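Local coordinates for TRAP-T family transporter, DctP (Periplasmic binding) subunit (Sulfitobacter sp. NAS-14.1, PDB 4PF8), which binds beta-D-galacturonate and probably delivers such sugar acids to a TRAP transporter as its periplasmic solute-binding subunit, at residues D172-M177 against L230-C235; N100-P105 against A124-A129. All blocks are in the same frame, centred on the assembly; numbering follows the deposited sequence. Where two conformers were deposited one is given.

Contact 1 (D172-M177 against L230-C235); sequences DLFVGM and LIIPEC. With GTR (beta-D-galactopyranuronic acid), chain D.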
ATOM      1  N   ASP A 172      -5.700  11.021  -6.130  1.00 16.42           N
ATOM      2  CA  ASP A 172      -5.465  11.942  -7.248  1.00 20.52           C
ATOM      3  C   ASP A 172      -3.993  12.115  -7.612  1.00 19.44           C
ATOM      4  O   ASP A 172      -3.673  12.437  -8.756  1.00 18.06           O
ATOM      5  CB  ASP A 172      -6.047  13.320  -6.924  1.00 26.26           C
ATOM      6  CG  ASP A 172      -7.535  13.271  -6.678  1.00 32.95           C
ATOM      7  OD1 ASP A 172      -8.203  12.460  -7.355  1.00 43.29           O
ATOM      8  OD2 ASP A 172      -8.036  14.029  -5.812  1.00 45.09           O
ATOM      9  N   LEU A 173      -3.103  11.941  -6.636  0.70 13.98           N
ATOM     10  CA  LEU A 173      -1.668  11.990  -6.893  0.70 14.90           C
ATOM     11  C   LEU A 173      -1.263  11.011  -7.989  0.70 16.44           C
ATOM     12  O   LEU A 173      -0.388  11.316  -8.789  0.70 16.44           O
ATOM     13  CB  LEU A 173      -0.851  11.684  -5.628  0.70 18.98           C
ATOM     14  CG  LEU A 173      -0.609  12.805  -4.624  0.70 18.37           C
ATOM     15  CD1 LEU A 173       0.141  12.237  -3.429  0.70 21.76           C
ATOM     16  CD2 LEU A 173       0.161  13.960  -5.234  0.70 20.41           C
ATOM     17  N   PHE A 174      -1.880   9.831  -8.014  1.00 11.52           N
ATOM     18  CA  PHE A 174      -1.527   8.806  -8.988  1.00 11.37           C
ATOM     19  C   PHE A 174      -2.020   9.132 -10.392  1.00 12.16           C
ATOM     20  O   PHE A 174      -1.383   8.758 -11.385  1.00 10.15           O
ATOM     21  CB  PHE A 174      -2.030   7.426  -8.535  1.00 10.19           C
ATOM     22  CG  PHE A 174      -1.538   7.050  -7.159  1.00 10.32           C
ATOM     23  CD1 PHE A 174      -0.231   7.309  -6.769  1.00 12.65           C
ATOM     24  CD2 PHE A 174      -2.384   6.485  -6.242  1.00 13.51           C
ATOM     25  CE1 PHE A 174       0.201   6.981  -5.502  1.00 14.01           C
ATOM     26  CE2 PHE A 174      -1.942   6.188  -4.971  1.00 12.28           C
ATOM     27  CZ  PHE A 174      -0.655   6.417  -4.621  1.00 11.63           C
ATOM     28  N   VAL A 175      -3.139   9.830 -10.480  1.00 10.67           N
ATOM     29  CA  VAL A 175      -3.613  10.309 -11.764  1.00 10.64           C
ATOM     30  C   VAL A 175      -2.565  11.277 -12.330  1.00 13.27           C
ATOM     31  O   VAL A 175      -2.175  11.172 -13.504  1.00 13.80           O
ATOM     32  CB  VAL A 175      -4.975  10.993 -11.612  1.00 17.23           C
ATOM     33  CG1 VAL A 175      -5.383  11.691 -12.911  1.00 17.86           C
ATOM     34  CG2 VAL A 175      -6.018   9.988 -11.196  1.00 17.17           C
ATOM     35  N   GLY A 176      -2.088  12.195 -11.493  1.00 13.56           N
ATOM     36  CA  GLY A 176      -1.080  13.160 -11.900  1.00 17.00           C
ATOM     37  C   GLY A 176       0.216  12.488 -12.338  1.00 14.44           C
ATOM     38  O   GLY A 176       0.873  12.916 -13.287  1.00 13.91           O
HETATM   39  N   MSE A 177       0.590  11.423 -11.652  1.00 11.92           N
HETATM   40  CA  MSE A 177       1.794  10.675 -11.981  1.00 11.72           C
HETATM   41  C   MSE A 177       1.732  10.110 -13.400  1.00 11.78           C
HETATM   42  O   MSE A 177       2.682  10.244 -14.176  1.00 12.53           O
HETATM   43  CB  MSE A 177       1.956   9.551 -10.962  1.00 16.93           C
HETATM   44  CG  MSE A 177       2.957   8.485 -11.302  1.00 18.60           C
HETATM   45 SE   MSE A 177       3.038   7.257  -9.781  0.69 24.27          SE
HETATM   46  CE  MSE A 177       2.926   8.617  -8.466  1.00 12.07           C
ATOM     47  N   LEU A 230       7.120   3.971  -6.590  1.00  8.46           N
ATOM     48  CA  LEU A 230       6.394   4.294  -5.366  1.00  6.84           C
ATOM     49  C   LEU A 230       6.774   3.239  -4.335  1.00  7.80           C
ATOM     50  O   LEU A 230       6.942   2.060  -4.672  1.00  9.03           O
ATOM     51  CB  LEU A 230       4.873   4.252  -5.547  1.00  7.55           C
ATOM     52  CG  LEU A 230       4.230   5.420  -6.302  1.00  8.53           C
ATOM     53  CD1 LEU A 230       2.851   4.988  -6.775  1.00  8.90           C
ATOM     54  CD2 LEU A 230       4.177   6.611  -5.383  1.00 10.09           C
ATOM     55  N   ILE A 231       6.908   3.685  -3.097  1.00  7.50           N
ATOM     56  CA  ILE A 231       7.106   2.795  -1.951  1.00  7.23           C
ATOM     57  C   ILE A 231       6.070   3.269  -0.944  1.00  7.78           C
ATOM     58  O   ILE A 231       6.217   4.349  -0.356  1.00  8.49           O
ATOM     59  CB  ILE A 231       8.505   2.913  -1.365  1.00  7.62           C
ATOM     60  CG1 ILE A 231       9.549   2.348  -2.351  1.00  8.67           C
ATOM     61  CG2 ILE A 231       8.599   2.232  -0.011  1.00  9.50           C
ATOM     62  CD1 ILE A 231      10.992   2.727  -2.004  1.00 10.85           C
ATOM     63  N   ILE A 232       5.021   2.478  -0.780  1.00  8.38           N
ATOM     64  CA  ILE A 232       3.854   2.915  -0.025  1.00  8.80           C
ATOM     65  C   ILE A 232       3.672   2.005   1.181  1.00  7.80           C
ATOM     66  O   ILE A 232       3.332   0.847   1.029  1.00  7.39           O
ATOM     67  CB  ILE A 232       2.579   2.967  -0.891  1.00  7.51           C
ATOM     68  CG1 ILE A 232       2.814   3.900  -2.089  1.00 11.68           C
ATOM     69  CG2 ILE A 232       1.405   3.472  -0.085  1.00 10.78           C
ATOM     70  CD1 ILE A 232       1.640   4.131  -2.897  1.00 15.12           C
ATOM     71  N   PRO A 233       3.946   2.534   2.376  1.00  7.54           N
ATOM     72  CA  PRO A 233       3.770   1.703   3.573  1.00  8.59           C
ATOM     73  C   PRO A 233       2.326   1.350   3.796  1.00  9.18           C
ATOM     74  O   PRO A 233       1.451   2.042   3.283  1.00  7.37           O
ATOM     75  CB  PRO A 233       4.238   2.610   4.715  1.00  8.15           C
ATOM     76  CG  PRO A 233       4.950   3.750   4.056  1.00 13.61           C
ATOM     77  CD  PRO A 233       4.349   3.902   2.717  1.00  8.44           C
ATOM     78  N   GLU A 234       2.086   0.279   4.551  1.00  7.61           N
ATOM     79  CA  GLU A 234       0.739  -0.101   4.925  1.00  7.98           C
ATOM     80  C   GLU A 234       0.659  -0.048   6.425  1.00  8.67           C
ATOM     81  O   GLU A 234       1.679  -0.155   7.113  1.00 13.29           O
ATOM     82  CB  GLU A 234       0.413  -1.484   4.389  1.00  9.59           C
ATOM     83  CG  GLU A 234       0.785  -1.532   2.935  1.00 10.69           C
ATOM     84  CD  GLU A 234       0.096  -2.594   2.148  1.00 12.34           C
ATOM     85  OE1 GLU A 234      -0.201  -3.670   2.706  1.00 13.38           O
ATOM     86  OE2 GLU A 234      -0.142  -2.341   0.937  1.00 10.15           O
ATOM     87  N   CYS A 235      -0.535   0.150   6.939  1.00  7.91           N
ATOM     88  CA  CYS A 235      -0.705   0.335   8.352  1.00  9.71           C
ATOM     89  C   CYS A 235      -1.667  -0.699   8.899  1.00 11.36           C
ATOM     90  O   CYS A 235      -2.808  -0.798   8.422  1.00 10.25           O
ATOM     91  CB  CYS A 235      -1.203   1.740   8.594  1.00 12.75           C
ATOM     92  SG  CYS A 235      -1.419   2.137  10.305  1.00 20.62           S
TER
HETATM   93  C1  GTR D 402      -1.230  -3.394  -3.008  1.00  5.44           C
HETATM   94  C2  GTR D 402      -1.619  -3.011  -1.618  1.00  5.28           C
HETATM   95  C3  GTR D 402      -3.131  -3.101  -1.528  1.00  7.07           C
HETATM   96  C4  GTR D 402      -3.800  -2.167  -2.527  1.00  6.96           C
HETATM   97  C5  GTR D 402      -3.270  -2.568  -3.899  1.00  7.09           C
HETATM   98  C6  GTR D 402      -3.804  -1.628  -4.973  1.00  9.45           C
HETATM   99  O1  GTR D 402       0.215  -3.266  -3.183  1.00  6.84           O
HETATM  100  O2  GTR D 402      -1.016  -3.974  -0.711  1.00  6.58           O
HETATM  101  O3  GTR D 402      -3.492  -2.634  -0.209  1.00  7.50           O
HETATM  102  O4  GTR D 402      -3.398  -0.822  -2.214  1.00  9.35           O
HETATM  103  O5  GTR D 402      -1.828  -2.542  -3.937  1.00  6.32           O
HETATM  104  O6A GTR D 402      -3.030  -1.417  -5.944  1.00  7.19           O
HETATM  105  O6B GTR D 402      -4.995  -1.246  -4.904  1.00  8.04           O
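Phe174 and Met177, a selenomethionine, pack against Leu230 and Ile232 in a small apolar core. Leu230 CD1 lies in the notch between the two helix residues, 3.6 Å from Phe174 CE1 and 3.8 Å from Met177 SE. Met177 and Leu230 meet end on, selenium and terminal methyl against the leucine methyls. A bend at chi3 (-40°) folds Met177 CE back, so that this methyl also lies in plane at the edge of the Phe174 ring, 3.8 Å from Phe174 CD1. Ile232 points back at Phe174, and its CD1 sits obliquely to the ring, 3.7 Å from Phe174 CZ. All four residues are buried, and the packing is purely apolar. The other side of the helix differs: Asp172 is exposed and Val175 partly so. Further along 230-235, Glu234 belongs to the sugar pocket. Its OE2 accepts a very short hydrogen bond of 2.5 Å from O2 of galacturonate, which is also bonded by Asn207, Arg167, Arg146, His32 and Gln70. The segment crosses from one sheet to the other: Leu230 pairs with Arg146 in the four-stranded sheet, Cys235 with Phe87 in the five-stranded sheet, and helix 172-179 packs beside the crossing.

Contact 2 (N100-P105 against A124-A129); sequences NVVSLP and AALGKA
Val101, Val102 and Leu126 meet with no flat group between them, so there are no ring faces or edges in the contact itself. The motif is a short 3-10 turn packed on an alpha helix, within the two-lobed fold of a TRAP solute-binding protein. The aromatic rings come from outside the two segments. Phe321 of helix 315-322 touches both Val101 and Leu126, and Phe108 touches Val102. Asn100 leaves the backbone away from helix 121-132, and its amide is bonded elsewhere. Its OD1 is hydrogen-bonded to Asn171 ND2, and its ND2 makes weak hydrogen bonds to the carbonyls of Gly93 and Pro97. Residues 100-102 lie in a 3-10 segment, in which Ser103 N bonds to Asn100 O at 2.9 Å. This turn directs both valines at the helix. Leu126 answers from helix 121-132, with its backbone well back: the CA atoms of Val101 and Leu126 are 9.4 Å apart. With chi2 at -174° the leucine holds CD1 anti to its CA, at full reach from the helix. CD2, the second branch, faces Val101. That approach is looser, and Val101 has two conformers, so its exact geometry is less certain. Val102 and Leu126 run alongside each other in opposite senses. All three residues are buried, and the contact is small and wholly aliphatic. The closest approach between the two segments is methyl to methyl, Val102 CG1 to Leu126 CD1 at 3.7 Å.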
ATOM      1  N   ASN A 100      -0.776  11.715   2.328  1.00 10.18           N
ATOM      2  CA  ASN A 100      -0.428  11.837   0.910  1.00 10.04           C
ATOM      3  C   ASN A 100       1.067  11.854   0.676  1.00 10.84           C
ATOM      4  O   ASN A 100       1.529  11.454  -0.374  1.00  9.67           O
ATOM      5  CB  ASN A 100      -1.061  13.076   0.273  1.00 11.66           C
ATOM      6  CG  ASN A 100      -2.521  12.895   0.002  1.00 14.18           C
ATOM      7  OD1 ASN A 100      -2.909  12.010  -0.754  1.00 13.59           O
ATOM      8  ND2 ASN A 100      -3.350  13.712   0.633  1.00 19.46           N
ATOM      9  N   VAL A 101       1.830  12.312   1.663  0.55 10.84           N
ATOM     10  CA  VAL A 101       3.274  12.456   1.493  0.55 10.06           C
ATOM     11  C   VAL A 101       3.992  11.153   1.128  0.55 10.64           C
ATOM     12  O   VAL A 101       5.010  11.185   0.455  0.55 11.09           O
ATOM     13  CB  VAL A 101       3.935  13.078   2.745  0.55 11.29           C
ATOM     14  CG1 VAL A 101       3.338  14.447   3.033  0.55 27.31           C
ATOM     15  CG2 VAL A 101       3.802  12.149   3.955  0.55 10.47           C
ATOM     16  N   VAL A 102       3.488  10.006   1.572  1.00  9.55           N
ATOM     17  CA  VAL A 102       4.140   8.728   1.260  1.00 10.32           C
ATOM     18  C   VAL A 102       3.762   8.202  -0.116  1.00 15.63           C
ATOM     19  O   VAL A 102       4.370   7.252  -0.610  1.00 15.09           O
ATOM     20  CB  VAL A 102       3.854   7.619   2.308  1.00 12.12           C
ATOM     21  CG1 VAL A 102       4.252   8.097   3.674  1.00 12.37           C
ATOM     22  CG2 VAL A 102       2.378   7.177   2.253  1.00 12.01           C
ATOM     23  N   SER A 103       2.781   8.833  -0.748  1.00 10.49           N
ATOM     24  CA  SER A 103       2.367   8.471  -2.102  1.00  9.84           C
ATOM     25  C   SER A 103       3.037   9.313  -3.186  1.00  9.96           C
ATOM     26  O   SER A 103       2.693   9.222  -4.363  1.00 12.59           O
ATOM     27  CB  SER A 103       0.858   8.579  -2.234  1.00 17.53           C
ATOM     28  OG  SER A 103       0.255   7.515  -1.542  1.00 15.91           O
ATOM     29  N   LEU A 104       3.989  10.147  -2.783  1.00  8.30           N
ATOM     30  CA  LEU A 104       4.738  10.921  -3.763  1.00  8.65           C
ATOM     31  C   LEU A 104       5.777  10.013  -4.406  1.00  8.21           C
ATOM     32  O   LEU A 104       6.412   9.236  -3.730  1.00  8.71           O
ATOM     33  CB  LEU A 104       5.401  12.113  -3.070  1.00 10.82           C
ATOM     34  CG  LEU A 104       4.421  13.221  -2.666  1.00 10.01           C
ATOM     35  CD1 LEU A 104       5.091  14.193  -1.725  1.00 11.38           C
ATOM     36  CD2 LEU A 104       3.899  13.967  -3.895  1.00 13.82           C
ATOM     37  N   PRO A 105       5.936  10.103  -5.732  1.00  8.94           N
ATOM     38  CA  PRO A 105       6.847   9.179  -6.398  1.00 12.05           C
ATOM     39  C   PRO A 105       8.293   9.429  -5.966  1.00 10.27           C
ATOM     40  O   PRO A 105       8.722  10.570  -5.850  1.00 10.77           O
ATOM     41  CB  PRO A 105       6.667   9.487  -7.897  1.00 13.81           C
ATOM     42  CG  PRO A 105       5.844  10.712  -7.982  1.00 22.98           C
ATOM     43  CD  PRO A 105       5.156  10.935  -6.648  1.00 11.92           C
ATOM     44  N   ALA A 124       5.723   8.671  13.308  1.00 15.18           N
ATOM     45  CA  ALA A 124       4.953   9.085  14.477  1.00 15.98           C
ATOM     46  C   ALA A 124       4.036  10.268  14.143  1.00 15.63           C
ATOM     47  O   ALA A 124       2.908  10.335  14.630  1.00 16.18           O
ATOM     48  CB  ALA A 124       5.872   9.417  15.606  1.00 17.32           C
ATOM     49  N   ALA A 125       4.486  11.168  13.277  1.00 15.63           N
ATOM     50  CA  ALA A 125       3.656  12.293  12.860  1.00 16.26           C
ATOM     51  C   ALA A 125       2.450  11.792  12.066  1.00 16.87           C
ATOM     52  O   ALA A 125       1.338  12.286  12.212  1.00 15.82           O
ATOM     53  CB  ALA A 125       4.475  13.284  12.035  1.00 19.62           C
ATOM     54  N   LEU A 126       2.676  10.804  11.217  1.00 15.11           N
ATOM     55  CA  LEU A 126       1.586  10.228  10.459  1.00 12.72           C
ATOM     56  C   LEU A 126       0.652   9.480  11.405  1.00 16.27           C
ATOM     57  O   LEU A 126      -0.572   9.543  11.258  1.00 14.89           O
ATOM     58  CB  LEU A 126       2.116   9.312   9.348  1.00 12.49           C
ATOM     59  CG  LEU A 126       2.841  10.019   8.195  1.00 17.32           C
ATOM     60  CD1 LEU A 126       3.179   9.018   7.085  1.00 19.66           C
ATOM     61  CD2 LEU A 126       2.020  11.146   7.625  1.00 18.96           C
ATOM     62  N   GLY A 127       1.216   8.802  12.401  1.00 13.81           N
ATOM     63  CA  GLY A 127       0.373   8.139  13.395  1.00 13.05           C
ATOM     64  C   GLY A 127      -0.553   9.121  14.102  1.00 16.45           C
ATOM     65  O   GLY A 127      -1.720   8.809  14.349  1.00 14.60           O
ATOM     66  N   LYS A 128      -0.048  10.306  14.446  1.00 16.60           N
ATOM     67  CA  LYS A 128      -0.874  11.331  15.097  1.00 15.96           C
ATOM     68  C   LYS A 128      -1.977  11.808  14.154  1.00 15.26           C
ATOM     69  O   LYS A 128      -3.117  11.988  14.558  1.00 16.12           O
ATOM     70  CB  LYS A 128       0.008  12.501  15.569  1.00 21.10           C
ATOM     71  CG  LYS A 128      -0.733  13.657  16.225  1.00 30.66           C
ATOM     72  CD  LYS A 128       0.250  14.679  16.827  1.00 36.35           C
ATOM     73  CE  LYS A 128      -0.454  15.921  17.401  1.00 39.88           C
ATOM     74  NZ  LYS A 128      -1.754  16.230  16.723  1.00 42.24           N
ATOM     75  N   ALA A 129      -1.641  12.006  12.880  1.00 14.38           N
ATOM     76  CA  ALA A 129      -2.644  12.418  11.898  1.00 13.88           C
ATOM     77  C   ALA A 129      -3.752  11.370  11.763  1.00 14.20           C
ATOM     78  O   ALA A 129      -4.929  11.712  11.651  1.00 13.50           O
ATOM     79  CB  ALA A 129      -1.990  12.669  10.545  1.00 14.91           C
TER

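How the contacts relate
The contacts follow each other along the chain: 100-105 and 124-129 come first, then 172-177 and 230-235. Their centres are about 11 Å apart, and they touch directly. Segment 100-105 is shared: its valines serve contact 2, while Ser103 and Pro105 pack on contact 1. Ser103 OG is 3.4 Å from Phe174 CZ, and Pro105 CG is 3.6 Å from Met177 CE. Contact 1 joins helix 172-179 to the link between the sheets; contact 2 joins helix 121-132 to loop 100-105, which touches that link through Val102 and Pro233. Contact 1 includes a residue of the sugar pocket, whereas contact 2 is structural packing farther from the ligand.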